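Side-chain contacts in Cfl (Pectobacterium brasiliense, PDB 7A9J), which is a coronafacic acid ligase of the ATP-dependent AMP-binding enzyme family, which probably activates carboxylic acids with ATP for coupling to amines: residues Glu84-Ala87 and Thr88-Ala91; Glu110-Asn113 and Leu114-Ser118; Ala209-Leu212 and Thr213-Thr216; Ile389-His393 and Asp394-Phe398. The protein carries 1 engineered substitution. One frame throughout, in Å; residues are numbered along the deposited sequence.

Interaction 1 (Glu84-Ala87 and Thr88-Ala91); sequences ELIA and TYYA
L85 and Y89, one helical turn apart, meet as methyl over ring. With CG of L85 anti to its own nitrogen (chi1 178°), the branch runs up against the phenol, and CD1 lies over one face, 3.9 Å from the centroid of the Y89 ring and 29° off its normal: a CH-pi contact. The same methyl approaches CZ of Y89 to 3.5 Å, near the hydroxyl end. I86 is deposited in two conformers; in the one described here its CD1 stands at the edge of the same ring, in plane, 3.9 Å from CD2 of Y89. That conformer also lies beside Y90, both side chains pointing the same way, with I86 CD1 3.6 Å from Y90 CE2. T88 turns its hydroxyl back to its own helix: OG1 donates to the backbone O of E84 at 2.7 Å, while T88 N bonds the same oxygen at 2.8 Å from the opposite face of the carbonyl plane. Helix 83-95, part of a beta-alpha-beta unit, is packed by helix 50-66 on A87 and A91 and by helix 240-251 on I86, Y89 and Y90. The chemistry is therefore mostly apolar, and two hydroxyls within it are satisfied: that of T88 is spent on its own helix, and Y89 OH bonds the carbonyl of L237, fixing the far end of a ring whose face is covered by L85.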
loop_
_atom_site.group_PDB
_atom_site.type_symbol
_atom_site.label_atom_id
_atom_site.label_comp_id
_atom_site.label_asym_id
_atom_site.label_seq_id
_atom_site.Cartn_x
_atom_site.Cartn_y
_atom_site.Cartn_z
ATOM N N GLU A 84 8.463 -13.417 -13.900
ATOM C CA GLU A 84 8.902 -12.562 -14.993
ATOM C C GLU A 84 8.762 -11.093 -14.654
ATOM O O GLU A 84 9.577 -10.286 -15.153
ATOM C CB GLU A 84 8.114 -12.854 -16.288
ATOM C CG GLU A 84 8.522 -14.207 -16.888
ATOM C CD GLU A 84 7.866 -15.406 -16.180
ATOM O OE1 GLU A 84 6.983 -15.252 -15.312
ATOM O OE2 GLU A 84 8.227 -16.537 -16.549
ATOM N N LEU A 85 7.781 -10.729 -13.790
ATOM C CA LEU A 85 7.590 -9.317 -13.464
ATOM C C LEU A 85 8.786 -8.804 -12.674
ATOM O O LEU A 85 9.372 -7.765 -13.021
ATOM C CB LEU A 85 6.266 -9.129 -12.677
ATOM C CG LEU A 85 5.973 -7.684 -12.229
ATOM C CD1 LEU A 85 6.196 -6.689 -13.405
ATOM C CD2 LEU A 85 4.520 -7.621 -11.732
ATOM N N ILE A 86 9.195 -9.530 -11.628
ATOM C CA ILE A 86 10.317 -9.023 -10.839
ATOM C C ILE A 86 11.619 -9.127 -11.641
ATOM O O ILE A 86 12.479 -8.235 -11.561
ATOM C CB ILE A 86 10.382 -9.740 -9.474
ATOM C CG1 ILE A 86 11.548 -9.168 -8.613
ATOM C CG2 ILE A 86 10.470 -11.269 -9.683
ATOM C CD1 ILE A 86 11.487 -7.600 -8.339
ATOM N N ALA A 87 11.758 -10.154 -12.489
ATOM C CA ALA A 87 12.939 -10.211 -13.327
ATOM C C ALA A 87 13.004 -9.020 -14.278
ATOM O O ALA A 87 14.098 -8.479 -14.543
ATOM C CB ALA A 87 12.943 -11.541 -14.079
ATOM N N THR A 88 11.840 -8.615 -14.819
ATOM C CA THR A 88 11.812 -7.511 -15.774
ATOM C C THR A 88 12.151 -6.203 -15.092
ATOM O O THR A 88 12.884 -5.394 -15.653
ATOM C CB THR A 88 10.416 -7.421 -16.413
ATOM O OG1 THR A 88 10.220 -8.603 -17.221
ATOM C CG2 THR A 88 10.293 -6.179 -17.299
ATOM N N TYR A 89 11.621 -5.970 -13.865
ATOM C CA TYR A 89 12.056 -4.774 -13.137
ATOM C C TYR A 89 13.580 -4.733 -13.024
ATOM O O TYR A 89 14.202 -3.705 -13.294
ATOM C CB TYR A 89 11.475 -4.737 -11.712
ATOM C CG TYR A 89 10.023 -4.568 -11.586
ATOM C CD1 TYR A 89 9.282 -3.827 -12.522
ATOM C CD2 TYR A 89 9.370 -5.112 -10.492
ATOM C CE1 TYR A 89 7.900 -3.609 -12.330
ATOM C CE2 TYR A 89 7.991 -4.937 -10.311
ATOM C CZ TYR A 89 7.267 -4.177 -11.222
ATOM O OH TYR A 89 5.913 -3.963 -11.057
ATOM N N TYR A 90 14.199 -5.844 -12.611
ATOM C CA TYR A 90 15.638 -5.815 -12.440
ATOM C C TYR A 90 16.382 -5.683 -13.769
ATOM O O TYR A 90 17.465 -5.060 -13.828
ATOM C CB TYR A 90 16.088 -7.092 -11.771
ATOM C CG TYR A 90 15.942 -7.008 -10.265
ATOM C CD1 TYR A 90 16.695 -6.063 -9.534
ATOM C CD2 TYR A 90 15.155 -7.918 -9.574
ATOM C CE1 TYR A 90 16.629 -6.031 -8.115
ATOM C CE2 TYR A 90 15.088 -7.892 -8.175
ATOM C CZ TYR A 90 15.845 -6.947 -7.472
ATOM O OH TYR A 90 15.792 -6.926 -6.102
ATOM N N ALA A 91 15.850 -6.282 -14.834
ATOM C CA ALA A 91 16.500 -6.108 -16.135
ATOM C C ALA A 91 16.475 -4.646 -16.595
ATOM O O ALA A 91 17.471 -4.169 -17.185
ATOM C CB ALA A 91 15.884 -7.037 -17.197
#

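Interaction 2 (Glu110-Asn113 and Leu114-Ser118); sequences EVKN and LIQHS
V111 and I115 supply the apolar part of this contact along helix 108-117. Their side chains run at a slant to each other, CG1 of V111 touching CD1 of I115 at 3.9 Å; CG1 of I115 lies 3.4 Å from V111 O. Around this pair are L102, L106, I137 and C140; V111 also touches H78 and I115 touches S76, both of strand 74-78.

A mixed contact joins K112 and Q116. The extended lysine crosses the glutamine at a slant, so that K112 CG is 3.8 Å from Q116 OE1 and K112 CE 4.0 Å from Q116 NE2: methylenes, not the ammonium group, face the amide. Nearer the backbone, Q116 CG sits 3.3 Å from K112 O.

The backbone bonds form a regular helical series, L114 N to E110 O, I115 N to V111 O, Q116 N to K112 O and H117 N to N113 O, the last the shortest at 2.7 Å.

Three polar ends find partners outside: E110 OE1 accepts from S107 N, H117 ND1 pairs with Y188 OH, and K112 NZ makes a weak bond to S139 OG. The helix thus divides its chemistry by side. V111 and I115 pack largely on apolar neighbours, with H78 and S76 among them, K112 and Q116 use methylenes beneath polar tips, and H117, with CG anti to its nitrogen (chi1 -173°), carries its imidazole off to a partner in strand 183-188.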
loop_
_atom_site.group_PDB
_atom_site.type_symbol
_atom_site.label_atom_id
_atom_site.label_comp_id
_atom_site.label_asym_id
_atom_site.label_seq_id
_atom_site.Cartn_x
_atom_site.Cartn_y
_atom_site.Cartn_z
ATOM N N GLU A 110 -7.502 3.811 -20.101
ATOM C CA GLU A 110 -6.564 4.406 -19.162
ATOM C C GLU A 110 -5.160 3.877 -19.377
ATOM O O GLU A 110 -4.172 4.612 -19.233
ATOM C CB GLU A 110 -7.023 4.120 -17.740
ATOM C CG GLU A 110 -8.191 5.076 -17.346
ATOM C CD GLU A 110 -8.972 4.602 -16.134
ATOM O OE1 GLU A 110 -8.737 3.475 -15.662
ATOM O OE2 GLU A 110 -9.839 5.357 -15.651
ATOM N N VAL A 111 -5.057 2.586 -19.672
ATOM C CA VAL A 111 -3.761 1.991 -19.991
ATOM C C VAL A 111 -3.170 2.668 -21.217
ATOM O O VAL A 111 -2.015 3.091 -21.206
ATOM C CB VAL A 111 -3.930 0.484 -20.212
ATOM C CG1 VAL A 111 -2.635 -0.101 -20.870
ATOM C CG2 VAL A 111 -4.229 -0.199 -18.883
ATOM N N LYS A 112 -3.984 2.829 -22.272
ATOM C CA LYS A 112 -3.502 3.523 -23.457
ATOM C C LYS A 112 -3.041 4.940 -23.125
ATOM O O LYS A 112 -1.961 5.372 -23.555
ATOM C CB LYS A 112 -4.583 3.533 -24.523
ATOM C CG LYS A 112 -4.176 4.324 -25.796
ATOM C CD LYS A 112 -5.108 4.112 -26.981
ATOM C CE LYS A 112 -4.401 4.498 -28.289
ATOM N NZ LYS A 112 -5.402 4.727 -29.384
ATOM N N ASN A 113 -3.819 5.659 -22.313
ATOM C CA ASN A 113 -3.420 7.013 -21.936
ATOM C C ASN A 113 -2.049 7.043 -21.266
ATOM O O ASN A 113 -1.220 7.909 -21.584
ATOM C CB ASN A 113 -4.458 7.649 -21.015
ATOM C CG ASN A 113 -4.087 9.085 -20.678
ATOM O OD1 ASN A 113 -3.927 9.911 -21.574
ATOM N ND2 ASN A 113 -3.885 9.369 -19.397
ATOM N N LEU A 114 -1.778 6.105 -20.338
ATOM C CA LEU A 114 -0.468 6.090 -19.685
ATOM C C LEU A 114 0.651 5.673 -20.632
ATOM O O LEU A 114 1.772 6.174 -20.522
ATOM C CB LEU A 114 -0.470 5.166 -18.463
ATOM C CG LEU A 114 -1.360 5.709 -17.337
ATOM C CD1 LEU A 114 -0.974 5.001 -16.023
ATOM C CD2 LEU A 114 -1.297 7.240 -17.184
ATOM N N ILE A 115 0.402 4.708 -21.512
ATOM C CA ILE A 115 1.449 4.343 -22.465
ATOM C C ILE A 115 1.837 5.552 -23.291
ATOM O O ILE A 115 3.029 5.824 -23.506
ATOM C CB ILE A 115 0.982 3.184 -23.360
ATOM C CG1 ILE A 115 0.936 1.894 -22.532
ATOM C CG2 ILE A 115 1.925 2.984 -24.576
ATOM C CD1 ILE A 115 0.325 0.735 -23.340
ATOM N N GLN A 116 0.833 6.312 -23.731
ATOM C CA GLN A 116 1.072 7.486 -24.554
ATOM C C GLN A 116 1.695 8.607 -23.735
ATOM O O GLN A 116 2.706 9.193 -24.136
ATOM C CB GLN A 116 -0.242 7.942 -25.178
ATOM C CG GLN A 116 -0.790 6.931 -26.162
ATOM C CD GLN A 116 -1.970 7.487 -26.919
ATOM O OE1 GLN A 116 -2.983 7.875 -26.327
ATOM N NE2 GLN A 116 -1.842 7.549 -28.230
ATOM N N HIS A 117 1.110 8.904 -22.571
ATOM C CA HIS A 117 1.603 10.005 -21.745
ATOM C C HIS A 117 3.049 9.774 -21.322
ATOM O O HIS A 117 3.855 10.712 -21.322
ATOM C CB HIS A 117 0.708 10.179 -20.512
ATOM C CG HIS A 117 1.030 11.395 -19.683
ATOM N ND1 HIS A 117 1.945 11.370 -18.654
ATOM C CD2 HIS A 117 0.549 12.660 -19.721
ATOM C CE1 HIS A 117 2.003 12.557 -18.078
ATOM N NE2 HIS A 117 1.168 13.362 -18.711
ATOM N N SER A 118 3.385 8.542 -20.922
ATOM C CA SER A 118 4.734 8.215 -20.492
ATOM C C SER A 118 5.745 8.222 -21.642
ATOM O O SER A 118 6.946 8.131 -21.375
ATOM C CB SER A 118 4.773 6.822 -19.828
ATOM O OG SER A 118 4.565 5.776 -20.781
#

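Interaction 3 (Ala209-Leu212 and Thr213-Thr216); sequences AVNL and TKVT
K214 sends its chain back along the helix over the carbonyl of V210. CB starts 3.6 Å from V210 O, CG draws in to 3.4 Å from the same oxygen, and CD passes it to lie 4.1 Å from OD1 of N211. The bend at chi3 (57°) then turns CE and NZ along N211, NZ ending 4.2 Å from N211 OD1; the two side chains run side by side, pointing the same way. V210 O is itself bonded by K214 N at 2.7 Å, so the lysine methylenes lie against an acceptor already in use.

One residue earlier, T213 OG1 donates to A209 O at 2.7 Å, and T213 N bonds that oxygen too, from the opposite face of the carbonyl plane. Separately, T216 OG1 donates at 2.8 Å to T213 O in the carbonyl plane, on a lone pair, and T216 N bonds it as well.

T213 packs on L244 and P342, both of which line the pocket of the bound indenone carboxylic acid; the T216 side chain lies about 6 Å from that ligand. A threonine hydroxyl bonded to the carbonyl four residues back, as in T213, is characteristic of helices, here one backing the acid-binding pocket.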
loop_
_atom_site.group_PDB
_atom_site.type_symbol
_atom_site.label_atom_id
_atom_site.label_comp_id
_atom_site.label_asym_id
_atom_site.label_seq_id
_atom_site.Cartn_x
_atom_site.Cartn_y
_atom_site.Cartn_z
ATOM N N ALA A 209 14.269 4.665 -1.189
ATOM C CA ALA A 209 12.954 4.118 -0.882
ATOM C C ALA A 209 13.040 2.663 -0.423
ATOM O O ALA A 209 12.271 2.223 0.453
ATOM C CB ALA A 209 12.049 4.234 -2.102
ATOM N N VAL A 210 13.916 1.872 -1.062
ATOM C CA VAL A 210 14.096 0.502 -0.605
ATOM C C VAL A 210 14.687 0.488 0.799
ATOM O O VAL A 210 14.304 -0.345 1.646
ATOM C CB VAL A 210 15.005 -0.269 -1.604
ATOM C CG1 VAL A 210 15.406 -1.593 -0.993
ATOM C CG2 VAL A 210 14.165 -0.523 -2.915
ATOM N N ASN A 211 15.631 1.402 1.062
ATOM C CA ASN A 211 16.235 1.498 2.397
ATOM C C ASN A 211 15.182 1.856 3.468
ATOM O O ASN A 211 15.217 1.278 4.573
ATOM C CB ASN A 211 17.352 2.539 2.422
ATOM C CG ASN A 211 18.639 2.044 1.745
ATOM O OD1 ASN A 211 18.798 0.861 1.481
ATOM N ND2 ASN A 211 19.551 2.968 1.467
ATOM N N LEU A 212 14.225 2.724 3.136
ATOM C CA LEU A 212 13.097 2.959 4.050
ATOM C C LEU A 212 12.307 1.668 4.229
ATOM O O LEU A 212 11.952 1.283 5.353
ATOM C CB LEU A 212 12.153 4.038 3.520
ATOM C CG LEU A 212 12.753 5.451 3.575
ATOM C CD1 LEU A 212 11.973 6.379 2.653
ATOM C CD2 LEU A 212 12.702 5.979 5.071
ATOM N N THR A 213 12.015 0.988 3.122
ATOM C CA THR A 213 11.155 -0.186 3.207
ATOM C C THR A 213 11.820 -1.315 3.996
ATOM O O THR A 213 11.136 -2.053 4.711
ATOM C CB THR A 213 10.806 -0.660 1.768
ATOM O OG1 THR A 213 10.251 0.497 1.077
ATOM C CG2 THR A 213 9.763 -1.767 1.839
ATOM N N LYS A 214 13.132 -1.497 3.815
ATOM C CA LYS A 214 13.856 -2.550 4.542
ATOM C C LYS A 214 13.605 -2.492 6.037
ATOM O O LYS A 214 13.420 -3.547 6.656
ATOM C CB LYS A 214 15.372 -2.452 4.316
ATOM C CG LYS A 214 15.767 -3.057 2.973
ATOM C CD LYS A 214 17.270 -2.715 2.659
ATOM C CE LYS A 214 18.267 -3.147 3.680
ATOM N NZ LYS A 214 19.664 -2.945 3.072
ATOM N N VAL A 215 13.543 -1.267 6.617
ATOM C CA VAL A 215 13.311 -1.063 8.072
ATOM C C VAL A 215 11.939 -1.579 8.503
ATOM O O VAL A 215 11.721 -1.833 9.690
ATOM C CB VAL A 215 13.467 0.478 8.446
ATOM C CG1 VAL A 215 13.255 0.737 9.966
ATOM C CG2 VAL A 215 14.848 0.917 8.031
ATOM N N THR A 216 10.992 -1.698 7.573
ATOM C CA THR A 216 9.643 -2.135 7.891
ATOM C C THR A 216 9.418 -3.622 7.678
ATOM O O THR A 216 8.318 -4.112 8.006
ATOM C CB THR A 216 8.579 -1.375 7.069
ATOM O OG1 THR A 216 8.518 -1.886 5.745
ATOM C CG2 THR A 216 8.864 0.166 7.049
#

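Interaction 4 (Ile389-His393 and Asp394-Phe398); sequences IWNGH and DIELF
A tight beta hairpin joins strand 388-390 to strand 395-397, and I389 pairs with E396 across it as an antiparallel hydrogen-bonded pair: I389 N bonds E396 O at 2.8 Å, and E396 N bonds I389 O at 2.7 Å. W390 and I395 form the next, non-hydrogen-bonded pair, their side chains on the face that packs on V200.

The turn is organised by the carboxamide of N391. With chi1 at 63°, its CG stands between the backbone N and C, which brings OD1 back over the loop. OD1 takes two backbone donors, H393 N at 2.8 Å, which defines an Asx turn, and D394 N at 2.7 Å in an almost straight bond (175° at the hydrogen). N391 N closes the loop onto D394 O. Between them G392 has a positive phi of 98°, at which a CB would be jammed against the preceding carbonyl.

The W390 indole folds under this turn. Its CZ3 lies 3.4 Å from CA of D394, I395 CG1 meets CE3 in the ring plane at 3.9 Å, and the backbone N atoms of G392 and H393 stand over one face, toward the rim. NE1 bonds the carbonyl of H117, and R74 makes a cation-pi contact with the ring. On the face of I389 and E396, I389 CG1 touches F398 CZ at 3.6 Å. The N391 and E396 side chains cross at about a right angle.

This is a two-stranded hairpin with an Asx turn at its tip, and strand 395-397 is the outermost of a four-stranded antiparallel sheet with 183-188, 198-202 and 388-390.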
loop_
_atom_site.group_PDB
_atom_site.type_symbol
_atom_site.label_atom_id
_atom_site.label_comp_id
_atom_site.label_asym_id
_atom_site.label_seq_id
_atom_site.Cartn_x
_atom_site.Cartn_y
_atom_site.Cartn_z
ATOM N N ILE A 389 7.729 15.506 -11.575
ATOM C CA ILE A 389 6.527 14.935 -12.155
ATOM C C ILE A 389 6.659 14.983 -13.656
ATOM O O ILE A 389 6.938 16.047 -14.238
ATOM C CB ILE A 389 5.249 15.670 -11.684
ATOM C CG1 ILE A 389 5.023 15.423 -10.181
ATOM C CG2 ILE A 389 4.076 15.247 -12.560
ATOM C CD1 ILE A 389 3.843 16.224 -9.601
ATOM N N TRP A 390 6.464 13.832 -14.284
ATOM C CA TRP A 390 6.487 13.759 -15.719
ATOM C C TRP A 390 5.156 14.280 -16.242
ATOM O O TRP A 390 4.104 13.756 -15.872
ATOM C CB TRP A 390 6.709 12.312 -16.155
ATOM C CG TRP A 390 6.609 12.198 -17.563
ATOM C CD1 TRP A 390 5.619 11.584 -18.266
ATOM C CD2 TRP A 390 7.512 12.740 -18.527
ATOM N NE1 TRP A 390 5.854 11.688 -19.594
ATOM C CE2 TRP A 390 7.008 12.400 -19.795
ATOM C CE3 TRP A 390 8.698 13.486 -18.442
ATOM C CZ2 TRP A 390 7.655 12.762 -20.977
ATOM C CZ3 TRP A 390 9.339 13.852 -19.618
ATOM C CH2 TRP A 390 8.812 13.495 -20.870
ATOM N N ASN A 391 5.193 15.273 -17.114
ATOM C CA ASN A 391 3.956 15.936 -17.513
ATOM C C ASN A 391 3.556 15.567 -18.918
ATOM O O ASN A 391 2.686 16.216 -19.504
ATOM C CB ASN A 391 4.083 17.456 -17.346
ATOM C CG ASN A 391 5.160 18.084 -18.232
ATOM O OD1 ASN A 391 5.529 17.567 -19.294
ATOM N ND2 ASN A 391 5.660 19.234 -17.787
ATOM N N GLY A 392 4.163 14.516 -19.464
ATOM C CA GLY A 392 4.014 14.150 -20.839
ATOM C C GLY A 392 5.146 14.628 -21.719
ATOM O O GLY A 392 5.502 13.936 -22.683
ATOM N N HIS A 393 5.727 15.785 -21.406
ATOM C CA HIS A 393 6.779 16.367 -22.236
ATOM C C HIS A 393 8.077 16.600 -21.487
ATOM O O HIS A 393 9.149 16.362 -22.052
ATOM C CB HIS A 393 6.305 17.693 -22.840
ATOM C CG HIS A 393 4.857 17.699 -23.203
ATOM N ND1 HIS A 393 3.859 17.924 -22.278
ATOM C CD2 HIS A 393 4.233 17.494 -24.388
ATOM C CE1 HIS A 393 2.684 17.864 -22.878
ATOM N NE2 HIS A 393 2.882 17.606 -24.159
ATOM N N ASP A 394 8.014 17.065 -20.236
ATOM C CA ASP A 394 9.205 17.281 -19.419
ATOM C C ASP A 394 8.906 16.937 -17.966
ATOM O O ASP A 394 7.765 16.655 -17.584
ATOM C CB ASP A 394 9.718 18.718 -19.517
ATOM C CG ASP A 394 10.234 19.059 -20.905
ATOM O OD1 ASP A 394 9.425 19.549 -21.721
ATOM O OD2 ASP A 394 11.434 18.819 -21.187
ATOM N N ILE A 395 9.952 16.957 -17.151
ATOM C CA ILE A 395 9.812 16.754 -15.723
ATOM C C ILE A 395 9.598 18.094 -15.051
ATOM O O ILE A 395 10.401 19.010 -15.213
ATOM C CB ILE A 395 11.048 16.063 -15.144
ATOM C CG1 ILE A 395 11.405 14.879 -16.024
ATOM C CG2 ILE A 395 10.814 15.718 -13.663
ATOM C CD1 ILE A 395 12.285 13.881 -15.328
ATOM N N GLU A 396 8.546 18.205 -14.270
ATOM C CA GLU A 396 8.422 19.347 -13.379
ATOM C C GLU A 396 9.191 19.007 -12.111
ATOM O O GLU A 396 8.790 18.110 -11.363
ATOM C CB GLU A 396 6.956 19.651 -13.091
ATOM C CG GLU A 396 6.090 19.782 -14.331
ATOM C CD GLU A 396 4.660 20.169 -13.993
ATOM O OE1 GLU A 396 4.393 21.380 -13.877
ATOM O OE2 GLU A 396 3.809 19.268 -13.818
ATOM N N LEU A 397 10.287 19.718 -11.860
ATOM C CA LEU A 397 11.226 19.294 -10.833
ATOM C C LEU A 397 10.730 19.651 -9.437
ATOM O O LEU A 397 10.055 20.666 -9.226
ATOM C CB LEU A 397 12.602 19.907 -11.086
ATOM C CG LEU A 397 13.329 19.298 -12.290
ATOM C CD1 LEU A 397 14.605 20.075 -12.561
ATOM C CD2 LEU A 397 13.639 17.820 -12.070
ATOM N N PHE A 398 11.058 18.778 -8.485
ATOM C CA PHE A 398 10.706 18.967 -7.088
ATOM C C PHE A 398 11.841 19.685 -6.372
ATOM O O PHE A 398 12.975 19.186 -6.386
ATOM C CB PHE A 398 10.462 17.625 -6.409
ATOM C CG PHE A 398 9.072 17.082 -6.587
ATOM C CD1 PHE A 398 7.966 17.919 -6.567
ATOM C CD2 PHE A 398 8.872 15.725 -6.771
ATOM C CE1 PHE A 398 6.688 17.406 -6.723
ATOM C CE2 PHE A 398 7.591 15.202 -6.931
ATOM C CZ PHE A 398 6.499 16.043 -6.903
#

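The four contacts follow in series along the chain. Interactions 1 and 2 sit on helices 83-95 and 108-117, which both pack on strand 74-78 of the five-stranded parallel sheet; their centres are about 21 Å apart. Interaction 3, on helix 203-214, is about 19 Å from interaction 1 between centres, and helix 240-251 packs on both. Interactions 2 and 4 touch directly, although their centres are about 15 Å apart: besides its bond to the indole, H117 packs its imidazole on the backbone of N391 and G392. The hairpin 388-397 is thereby joined to helix 108-117, while interaction 3 lies closest to the ligand.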